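Local coordinates for acyl-homoserine-lactone synthase (Mesorhizobium sp. ORS 3359, PDB 6WNS), which catalyses the synthesis of an acyl-homoserine lactone quorum-sensing signal from S-adenosylmethionine and an acyl group carried on coenzyme A, at residues R24-I29 with A49-H54; L81-F86 with P94-E99; T104-M109 with T147-R152. All coordinates share one frame; numbering follows the deposited sequence.

In the fold
The three contacts are spread round one mixed sheet that resembles the core of the acetyltransferase clan, with centres about 17 to 18 Å apart. Contact 1 ties helix 16-31 to the loop before strand 56-60. Contact 2 packs the short helix 81-84 on the run leading into strand 100-108, and contact 3 starts from that same strand. Phe50 of contact 1 reaches contact 2, its CZ lying 3.5 Å from Leu81 N. Ile29 CD1 packs 3.6 Å from Phe107 CD2, joining contacts 1 and 3. By analogy with relatives, the charged side near contact 1 probably faces S-adenosylmethionine, and the gap spanned by contact 3 the acyl-coenzyme A.

Contact 1: R24-I29 with A49-H54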
loop_
_atom_site.group_PDB
_atom_site.type_symbol
_atom_site.label_atom_id
_atom_site.label_comp_id
_atom_site.label_asym_id
_atom_site.label_seq_id
_atom_site.Cartn_x
_atom_site.Cartn_y
_atom_site.Cartn_z
ATOM N N ARG A 24 1.265 0.464 16.257
ATOM C CA ARG A 24 2.251 1.284 17.026
ATOM C C ARG A 24 3.211 1.926 16.048
ATOM O O ARG A 24 3.562 3.098 16.236
ATOM C CB ARG A 24 2.988 0.409 18.058
ATOM C CG ARG A 24 2.063 -0.123 19.150
ATOM C CD ARG A 24 2.747 -0.493 20.486
ATOM N NE ARG A 24 2.162 -1.606 21.241
ATOM C CZ ARG A 24 0.872 -2.009 21.290
ATOM N NH1 ARG A 24 -0.075 -1.395 20.587
ATOM N NH2 ARG A 24 0.536 -3.069 22.033
ATOM N N ILE A 25 3.680 1.158 15.059
ATOM C CA ILE A 25 4.561 1.649 13.985
ATOM C C ILE A 25 3.892 2.801 13.235
ATOM O O ILE A 25 4.557 3.828 12.924
ATOM C CB ILE A 25 4.984 0.478 13.091
ATOM C CG1 ILE A 25 6.002 -0.394 13.825
ATOM C CG2 ILE A 25 5.530 1.000 11.797
ATOM C CD1 ILE A 25 6.361 -1.682 13.080
ATOM N N ARG A 26 2.619 2.673 12.929
ATOM C CA ARG A 26 1.868 3.785 12.265
ATOM C C ARG A 26 1.867 5.047 13.115
ATOM O O ARG A 26 1.949 6.202 12.571
ATOM C CB ARG A 26 0.468 3.249 11.947
ATOM C CG ARG A 26 0.589 2.368 10.714
ATOM C CD ARG A 26 -0.678 1.799 10.232
ATOM N NE ARG A 26 -1.692 2.842 10.038
ATOM C CZ ARG A 26 -2.933 2.541 9.684
ATOM N NH1 ARG A 26 -3.204 1.344 9.221
ATOM N NH2 ARG A 26 -3.878 3.442 9.775
ATOM N N TYR A 27 1.837 4.899 14.429
ATOM C CA TYR A 27 2.004 6.061 15.330
ATOM C C TYR A 27 3.393 6.665 15.106
ATOM O O TYR A 27 3.472 7.872 14.855
ATOM C CB TYR A 27 1.789 5.676 16.786
ATOM C CG TYR A 27 2.378 6.665 17.719
ATOM C CD1 TYR A 27 1.644 7.785 18.042
ATOM C CD2 TYR A 27 3.668 6.540 18.228
ATOM C CE1 TYR A 27 2.132 8.738 18.899
ATOM C CE2 TYR A 27 4.179 7.492 19.102
ATOM C CZ TYR A 27 3.411 8.605 19.412
ATOM O OH TYR A 27 3.809 9.593 20.262
ATOM N N ASP A 28 4.431 5.839 15.073
ATOM C CA ASP A 28 5.828 6.347 14.894
ATOM C C ASP A 28 5.950 7.090 13.559
ATOM O O ASP A 28 6.595 8.163 13.508
ATOM C CB ASP A 28 6.843 5.228 14.994
ATOM C CG ASP A 28 6.880 4.528 16.343
ATOM O OD1 ASP A 28 6.613 5.160 17.355
ATOM O OD2 ASP A 28 7.133 3.322 16.352
ATOM N N ILE A 29 5.334 6.590 12.508
ATOM C CA ILE A 29 5.523 7.078 11.127
ATOM C C ILE A 29 4.620 8.268 10.875
ATOM O O ILE A 29 5.102 9.273 10.316
ATOM C CB ILE A 29 5.204 5.972 10.124
ATOM C CG1 ILE A 29 6.282 4.900 10.101
ATOM C CG2 ILE A 29 4.937 6.536 8.724
ATOM C CD1 ILE A 29 5.845 3.705 9.287
ATOM N N ALA A 49 -10.408 5.487 9.362
ATOM C CA ALA A 49 -11.752 4.928 9.100
ATOM C C ALA A 49 -11.661 3.652 8.271
ATOM O O ALA A 49 -12.662 2.932 8.188
ATOM C CB ALA A 49 -12.553 6.003 8.394
ATOM N N PHE A 50 -10.549 3.401 7.598
ATOM C CA PHE A 50 -10.414 2.291 6.646
ATOM C C PHE A 50 -9.799 1.070 7.282
ATOM O O PHE A 50 -9.761 -0.017 6.631
ATOM C CB PHE A 50 -9.640 2.732 5.411
ATOM C CG PHE A 50 -10.208 4.015 4.851
ATOM C CD1 PHE A 50 -11.541 4.096 4.417
ATOM C CD2 PHE A 50 -9.417 5.144 4.744
ATOM C CE1 PHE A 50 -12.052 5.298 3.910
ATOM C CE2 PHE A 50 -9.944 6.339 4.286
ATOM C CZ PHE A 50 -11.244 6.401 3.809
ATOM N N ASP A 51 -9.398 1.181 8.549
ATOM C CA ASP A 51 -8.893 0.010 9.286
ATOM C C ASP A 51 -10.098 -0.699 9.893
ATOM O O ASP A 51 -10.406 -0.436 11.065
ATOM C CB ASP A 51 -7.864 0.474 10.342
ATOM C CG ASP A 51 -6.610 1.045 9.768
ATOM O OD1 ASP A 51 -6.363 2.264 9.954
ATOM O OD2 ASP A 51 -5.937 0.292 9.006
ATOM N N ASN A 52 -10.767 -1.590 9.151
ATOM C CA ASN A 52 -11.912 -2.380 9.634
ATOM C C ASN A 52 -11.772 -3.781 9.047
ATOM O O ASN A 52 -10.715 -4.102 8.482
ATOM C CB ASN A 52 -13.226 -1.661 9.311
ATOM C CG ASN A 52 -13.505 -1.571 7.821
ATOM O OD1 ASN A 52 -12.851 -2.273 7.019
ATOM N ND2 ASN A 52 -14.559 -0.828 7.473
ATOM N N GLU A 53 -12.830 -4.544 9.115
ATOM C CA GLU A 53 -12.883 -5.965 8.738
ATOM C C GLU A 53 -12.636 -6.133 7.236
ATOM O O GLU A 53 -12.319 -7.259 6.855
ATOM C CB GLU A 53 -14.214 -6.617 9.141
ATOM C CG GLU A 53 -15.410 -6.078 8.383
ATOM C CD GLU A 53 -16.119 -4.893 9.013
ATOM O OE1 GLU A 53 -15.471 -4.069 9.792
ATOM O OE2 GLU A 53 -17.364 -4.795 8.764
ATOM N N HIS A 54 -12.721 -5.065 6.425
ATOM C CA HIS A 54 -12.506 -5.149 4.962
ATOM C C HIS A 54 -11.077 -4.862 4.555
ATOM O O HIS A 54 -10.700 -5.177 3.401
ATOM C CB HIS A 54 -13.435 -4.190 4.235
ATOM C CG HIS A 54 -14.869 -4.518 4.411
ATOM N ND1 HIS A 54 -15.413 -5.669 3.894
ATOM C CD2 HIS A 54 -15.848 -3.892 5.111
ATOM C CE1 HIS A 54 -16.668 -5.755 4.285
ATOM N NE2 HIS A 54 -16.958 -4.666 5.025
#
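Arg26 and Asp51 meet head-on in a two-point salt bridge, the whole of the direct contact between helix residues 24-29 and loop residues 49-54. The guanidinium offers its two terminal nitrogens, one to each carboxylate oxygen: NH1 of Arg26 gives to OD2 of Asp51 at 2.9 Å, with an N-H...O angle of 160°, and NH2 of Arg26 gives to OD1 of Asp51 at 2.8 Å. Both oxygens are met on their syn sides, yet the two flat groups are not coplanar. Their planes stand 43° apart, so each nitrogen arrives out of the carboxylate plane, while OD2 stays in the plane of the guanidinium and OD1 is tilted from it. The two side chains, coming from opposite directions, together span the 11.8 Å between the CA atoms of Arg26 and Asp51, and a bend at chi3 (53°) turns the arginine's end to the acid.

Further bonds fix both ends. NE of Arg26 is bridged to Glu46, which also binds Arg105, so one acid sits between two arginines, and NH1 bonds Tyr22 OH. On the other side, OD2 of Asp51 also takes Arg72 and Tyr57 OH, and OD1 takes the backbone N of Asp48. Were an alanine to stand in for Arg26, Asp51 would probably keep Arg72, but Glu46 would be likely to lose one of its two arginines and this tie between helix and loop would be gone.

The loop has order of its own: Asp51 centres an inverse gamma turn, and OD1 of Asn52 accepts from the backbone N of His54 at 2.9 Å in an Asx turn. The whole network thus joins helix 16-31, through Tyr22 and Arg26, to the loop carrying Glu46, Asp48 and Asp51, and onward to strand 56-60 at Tyr57, strand 69-75 at Arg72 and strand 100-108 at Arg105.

Contact 2: L81-F86 with P94-E99; sequences LMSEVF and PPRAAE
Ser83 and Pro94 bring the two backbones nearest, with CA atoms 6.1 Å apart, where the short helix 81-84 meets an extended, proline-rich run. The ring of Pro94 lies against the helix itself: its CG is 3.7 Å from the carbonyl O of Met82 and 3.8 Å from CA of Ser83. The side chains of Met82 and Pro94 run alongside one another, pointing opposite ways, which brings SD of Met82 to 3.7 Å from CB of Pro94. With CG set opposite the backbone N (chi1 -159°), the thioether runs out alongside the prolines, and SD also lies 4.3 Å from CD of Pro95.

In the fold, this helix and run form the connection between the antiparallel neighbours 69-75 and 100-108 of the acetyltransferase-like sheet. Met82 reaches back to strands 140-146 and 174-180, while Glu102 of strand 100-108 accepts the backbone N of Leu81 and of Met82.

Nearer the surface, CB of Ser83 rests over one face of the Arg96 guanidinium, not above its middle but nearer its margin, 3.7 Å from its NH1. Arg96 is steadied from outside by NE bonding the carbonyl of Thr76. The hydroxyl of Ser83 donates to OE2 of Glu84 at 2.6 Å, on that oxygen's anti lone pair, and also bonds the backbone N of His80. The carboxylate stays apart from the arginine, with OE2 of Glu84 4.7 Å from NH1 of Arg96.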
loop_
_atom_site.group_PDB
_atom_site.type_symbol
_atom_site.label_atom_id
_atom_site.label_comp_id
_atom_site.label_asym_id
_atom_site.label_seq_id
_atom_site.Cartn_x
_atom_site.Cartn_y
_atom_site.Cartn_z
ATOM N N LEU A 81 -9.944 5.897 0.564
ATOM C CA LEU A 81 -9.394 7.272 0.663
ATOM C C LEU A 81 -9.810 8.081 -0.585
ATOM O O LEU A 81 -10.299 9.216 -0.452
ATOM C CB LEU A 81 -7.872 7.248 0.756
ATOM C CG LEU A 81 -7.249 8.630 0.940
ATOM C CD1 LEU A 81 -7.579 9.180 2.310
ATOM C CD2 LEU A 81 -5.758 8.567 0.789
ATOM N N MET A 82 -9.681 7.471 -1.732
ATOM C CA MET A 82 -9.946 8.190 -3.008
ATOM C C MET A 82 -11.427 8.465 -3.102
ATOM O O MET A 82 -11.766 9.534 -3.657
ATOM C CB MET A 82 -9.457 7.439 -4.249
ATOM C CG MET A 82 -9.251 8.367 -5.458
ATOM S SD MET A 82 -8.957 7.526 -7.015
ATOM C CE MET A 82 -7.446 6.632 -6.648
ATOM N N SER A 83 -12.276 7.582 -2.566
ATOM C CA SER A 83 -13.728 7.782 -2.665
ATOM C C SER A 83 -14.183 8.799 -1.630
ATOM O O SER A 83 -15.008 9.592 -1.986
ATOM C CB SER A 83 -14.504 6.497 -2.583
ATOM O OG SER A 83 -14.732 6.088 -1.261
ATOM N N GLU A 84 -13.656 8.782 -0.414
ATOM C CA GLU A 84 -14.215 9.620 0.677
ATOM C C GLU A 84 -13.491 10.964 0.796
ATOM O O GLU A 84 -14.090 11.864 1.336
ATOM C CB GLU A 84 -14.092 8.837 1.964
ATOM C CG GLU A 84 -14.881 7.548 1.920
ATOM C CD GLU A 84 -16.321 7.606 1.393
ATOM O OE1 GLU A 84 -17.180 8.181 2.060
ATOM O OE2 GLU A 84 -16.550 7.070 0.306
ATOM N N VAL A 85 -12.212 11.044 0.419
ATOM C CA VAL A 85 -11.368 12.240 0.660
ATOM C C VAL A 85 -10.936 12.872 -0.652
ATOM O O VAL A 85 -11.048 14.106 -0.802
ATOM C CB VAL A 85 -10.156 11.896 1.562
ATOM C CG1 VAL A 85 -9.350 13.140 1.908
ATOM C CG2 VAL A 85 -10.615 11.198 2.781
ATOM N N PHE A 86 -10.474 12.084 -1.615
ATOM C CA PHE A 86 -9.924 12.676 -2.837
ATOM C C PHE A 86 -10.709 12.293 -4.092
ATOM O O PHE A 86 -10.093 12.163 -5.111
ATOM C CB PHE A 86 -8.476 12.244 -2.986
ATOM C CG PHE A 86 -7.611 12.815 -1.900
ATOM C CD1 PHE A 86 -7.407 14.184 -1.837
ATOM C CD2 PHE A 86 -7.080 11.996 -0.899
ATOM C CE1 PHE A 86 -6.601 14.738 -0.854
ATOM C CE2 PHE A 86 -6.276 12.563 0.071
ATOM C CZ PHE A 86 -6.061 13.933 0.109
ATOM N N PRO A 94 -13.969 7.875 -8.781
ATOM C CA PRO A 94 -12.903 6.894 -8.646
ATOM C C PRO A 94 -13.350 5.539 -9.166
ATOM O O PRO A 94 -14.554 5.245 -9.199
ATOM C CB PRO A 94 -12.608 6.787 -7.128
ATOM C CG PRO A 94 -13.515 7.788 -6.439
ATOM C CD PRO A 94 -14.460 8.349 -7.480
ATOM N N PRO A 95 -12.399 4.731 -9.673
ATOM C CA PRO A 95 -12.703 3.396 -10.152
ATOM C C PRO A 95 -13.094 2.470 -8.984
ATOM O O PRO A 95 -12.418 2.442 -7.966
ATOM C CB PRO A 95 -11.427 2.981 -10.887
ATOM C CG PRO A 95 -10.335 3.782 -10.224
ATOM C CD PRO A 95 -10.993 5.101 -9.888
ATOM N N ARG A 96 -14.233 1.796 -9.141
ATOM C CA ARG A 96 -14.899 0.949 -8.125
ATOM C C ARG A 96 -15.368 -0.360 -8.783
ATOM O O ARG A 96 -16.243 -0.335 -9.656
ATOM C CB ARG A 96 -16.025 1.755 -7.461
ATOM C CG ARG A 96 -15.576 3.115 -6.937
ATOM C CD ARG A 96 -16.572 3.795 -6.025
ATOM N NE ARG A 96 -16.514 3.253 -4.681
ATOM C CZ ARG A 96 -17.058 3.812 -3.599
ATOM N NH1 ARG A 96 -17.708 4.956 -3.694
ATOM N NH2 ARG A 96 -16.937 3.234 -2.414
ATOM N N ALA A 97 -14.793 -1.495 -8.410
ATOM C CA ALA A 97 -15.112 -2.797 -9.038
ATOM C C ALA A 97 -14.719 -3.827 -8.013
ATOM O O ALA A 97 -13.909 -3.472 -7.180
ATOM C CB ALA A 97 -14.309 -2.972 -10.305
ATOM N N ALA A 98 -15.265 -5.023 -8.073
ATOM C CA ALA A 98 -14.846 -6.143 -7.204
ATOM C C ALA A 98 -13.337 -6.434 -7.427
ATOM O O ALA A 98 -12.682 -6.880 -6.444
ATOM C CB ALA A 98 -15.704 -7.369 -7.491
ATOM N N GLU A 99 -12.864 -6.149 -8.676
ATOM C CA GLU A 99 -11.568 -6.627 -9.260
ATOM C C GLU A 99 -10.455 -5.643 -8.841
ATOM O O GLU A 99 -9.253 -5.893 -9.141
ATOM C CB GLU A 99 -11.620 -6.745 -10.802
ATOM C CG GLU A 99 -13.027 -6.739 -11.414
ATOM C CD GLU A 99 -13.475 -8.018 -12.111
ATOM O OE1 GLU A 99 -13.104 -8.252 -13.308
ATOM O OE2 GLU A 99 -14.263 -8.773 -11.492
#

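Contact 3: T104-M109 with T147-R152; sequences TRFFVM and TFWPKR
Phe106 and Trp149 approach each other with their ring planes turned 78° apart, the phenyl centroid 5.6 Å from that of the indole's six-membered ring. One face of the indole is partly covered by its neighbour in sequence, CE1 of Phe148 standing 3.6 Å above the plane of Trp149, nearer its margin than its middle. Touching is confined to the ends: CE2 of Phe106 comes to 4.0 Å from CH2 of Trp149 and 4.2 Å from its CZ2. Phe106 gets there by holding CG away from the backbone N (chi1 171°), which sends the ring off the strand toward the helix.

Strand 100-108 and strand 140-146, which leads into helix 149-155, run parallel and are linked through helix 121-135, a beta-alpha-beta crossover. In acetyltransferases of this clan, the matching strands part to admit the pantetheine arm of coenzyme A; this aromatic pair probably spans the corresponding region, with CA atoms of Phe106 and Trp149 11.7 Å apart. Phe106 also packs on Val125 and Leu126 of the crossover helix. Just before Phe106, Arg105 adopts a left-handed backbone conformation and sends its guanidinium to Asp48, with a cation-pi contact to Tyr30, while Phe107 packs against Tyr22 of helix 16-31.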
loop_
_atom_site.group_PDB
_atom_site.type_symbol
_atom_site.label_atom_id
_atom_site.label_comp_id
_atom_site.label_asym_id
_atom_site.label_seq_id
_atom_site.Cartn_x
_atom_site.Cartn_y
_atom_site.Cartn_z
ATOM N N THR A 104 -3.108 2.039 0.066
ATOM C CA THR A 104 -2.757 3.150 0.970
ATOM C C THR A 104 -1.583 2.684 1.845
ATOM O O THR A 104 -1.320 1.458 1.944
ATOM C CB THR A 104 -4.004 3.587 1.760
ATOM O OG1 THR A 104 -4.638 2.435 2.332
ATOM C CG2 THR A 104 -5.022 4.321 0.910
ATOM N N ARG A 105 -0.983 3.621 2.563
ATOM C CA ARG A 105 -0.064 3.309 3.686
ATOM C C ARG A 105 1.113 2.454 3.213
ATOM O O ARG A 105 1.411 1.473 3.845
ATOM C CB ARG A 105 -0.904 2.737 4.816
ATOM C CG ARG A 105 -2.011 3.701 5.219
ATOM C CD ARG A 105 -1.700 5.194 5.373
ATOM N NE ARG A 105 -2.806 5.861 6.078
ATOM C CZ ARG A 105 -2.844 5.990 7.399
ATOM N NH1 ARG A 105 -1.732 5.843 8.100
ATOM N NH2 ARG A 105 -3.893 6.539 7.978
ATOM N N PHE A 106 1.760 2.845 2.121
ATOM C CA PHE A 106 3.038 2.237 1.727
ATOM C C PHE A 106 4.113 2.790 2.642
ATOM O O PHE A 106 4.172 4.017 2.788
ATOM C CB PHE A 106 3.405 2.573 0.291
ATOM C CG PHE A 106 4.801 2.160 -0.077
ATOM C CD1 PHE A 106 5.086 0.840 -0.401
ATOM C CD2 PHE A 106 5.826 3.094 -0.083
ATOM C CE1 PHE A 106 6.373 0.486 -0.803
ATOM C CE2 PHE A 106 7.112 2.731 -0.449
ATOM C CZ PHE A 106 7.373 1.431 -0.824
ATOM N N PHE A 107 4.842 1.944 3.327
ATOM C CA PHE A 107 6.021 2.426 4.082
ATOM C C PHE A 107 7.127 1.375 4.054
ATOM O O PHE A 107 6.867 0.148 3.996
ATOM C CB PHE A 107 5.625 2.732 5.526
ATOM C CG PHE A 107 5.231 1.494 6.274
ATOM C CD1 PHE A 107 4.001 0.890 6.064
ATOM C CD2 PHE A 107 6.129 0.877 7.124
ATOM C CE1 PHE A 107 3.662 -0.272 6.732
ATOM C CE2 PHE A 107 5.760 -0.252 7.838
ATOM C CZ PHE A 107 4.533 -0.820 7.649
ATOM N N VAL A 108 8.326 1.895 4.206
ATOM C CA VAL A 108 9.555 1.137 4.462
ATOM C C VAL A 108 10.216 1.742 5.694
ATOM O O VAL A 108 10.455 3.028 5.781
ATOM C CB VAL A 108 10.484 1.216 3.231
ATOM C CG1 VAL A 108 11.716 0.356 3.409
ATOM C CG2 VAL A 108 9.732 0.862 1.953
ATOM N N MET A 109 10.581 0.861 6.603
ATOM C CA MET A 109 11.216 1.305 7.848
ATOM C C MET A 109 12.624 1.764 7.470
ATOM O O MET A 109 13.174 1.359 6.443
ATOM C CB MET A 109 11.196 0.202 8.912
ATOM C CG MET A 109 9.805 -0.264 9.207
ATOM S SD MET A 109 8.846 1.084 9.989
ATOM C CE MET A 109 9.652 1.182 11.595
ATOM N N THR A 147 3.263 12.998 -6.828
ATOM C CA THR A 147 3.378 13.088 -8.302
ATOM C C THR A 147 4.719 12.544 -8.787
ATOM O O THR A 147 4.796 12.365 -9.970
ATOM C CB THR A 147 3.142 14.505 -8.818
ATOM O OG1 THR A 147 3.999 15.330 -8.016
ATOM C CG2 THR A 147 1.716 14.982 -8.673
ATOM N N PHE A 148 5.704 12.197 -7.951
ATOM C CA PHE A 148 6.976 11.607 -8.478
ATOM C C PHE A 148 6.838 10.088 -8.685
ATOM O O PHE A 148 7.742 9.485 -9.272
ATOM C CB PHE A 148 8.191 11.923 -7.592
ATOM C CG PHE A 148 8.140 11.381 -6.180
ATOM C CD1 PHE A 148 8.459 10.059 -5.906
ATOM C CD2 PHE A 148 7.781 12.192 -5.117
ATOM C CE1 PHE A 148 8.405 9.554 -4.620
ATOM C CE2 PHE A 148 7.761 11.693 -3.831
ATOM C CZ PHE A 148 8.048 10.364 -3.587
ATOM N N TRP A 149 5.783 9.447 -8.184
ATOM C CA TRP A 149 5.688 7.951 -8.140
ATOM C C TRP A 149 5.557 7.345 -9.528
ATOM O O TRP A 149 6.129 6.276 -9.759
ATOM C CB TRP A 149 4.545 7.453 -7.246
ATOM C CG TRP A 149 5.025 7.294 -5.842
ATOM C CD1 TRP A 149 4.796 8.137 -4.792
ATOM C CD2 TRP A 149 5.953 6.299 -5.374
ATOM N NE1 TRP A 149 5.516 7.732 -3.705
ATOM C CE2 TRP A 149 6.200 6.585 -4.007
ATOM C CE3 TRP A 149 6.610 5.212 -5.975
ATOM C CZ2 TRP A 149 7.077 5.818 -3.232
ATOM C CZ3 TRP A 149 7.462 4.444 -5.209
ATOM C CH2 TRP A 149 7.680 4.741 -3.849
ATOM N N PRO A 150 4.713 7.912 -10.419
ATOM C CA PRO A 150 4.445 7.287 -11.714
ATOM C C PRO A 150 5.744 7.060 -12.508
ATOM O O PRO A 150 5.917 5.990 -12.988
ATOM C CB PRO A 150 3.492 8.268 -12.410
ATOM C CG PRO A 150 2.825 8.984 -11.262
ATOM C CD PRO A 150 3.891 9.108 -10.190
ATOM N N LYS A 151 6.675 8.005 -12.511
ATOM C CA LYS A 151 7.969 7.793 -13.212
ATOM C C LYS A 151 8.676 6.582 -12.601
ATOM O O LYS A 151 9.089 5.688 -13.365
ATOM C CB LYS A 151 8.834 9.056 -13.193
ATOM C CG LYS A 151 8.467 10.046 -14.291
ATOM C CD LYS A 151 6.995 9.909 -14.737
ATOM C CE LYS A 151 6.210 11.207 -14.728
ATOM N NZ LYS A 151 4.763 10.965 -14.499
ATOM N N ARG A 152 8.825 6.548 -11.282
ATOM C CA ARG A 152 9.573 5.463 -10.611
ATOM C C ARG A 152 8.906 4.123 -10.926
ATOM O O ARG A 152 9.665 3.098 -11.118
ATOM C CB ARG A 152 9.580 5.713 -9.108
ATOM C CG ARG A 152 10.562 6.802 -8.725
ATOM C CD ARG A 152 10.672 7.053 -7.228
ATOM N NE ARG A 152 12.104 7.068 -6.957
ATOM C CZ ARG A 152 12.736 6.155 -6.234
ATOM N NH1 ARG A 152 12.052 5.201 -5.611
ATOM N NH2 ARG A 152 14.048 6.229 -6.090
#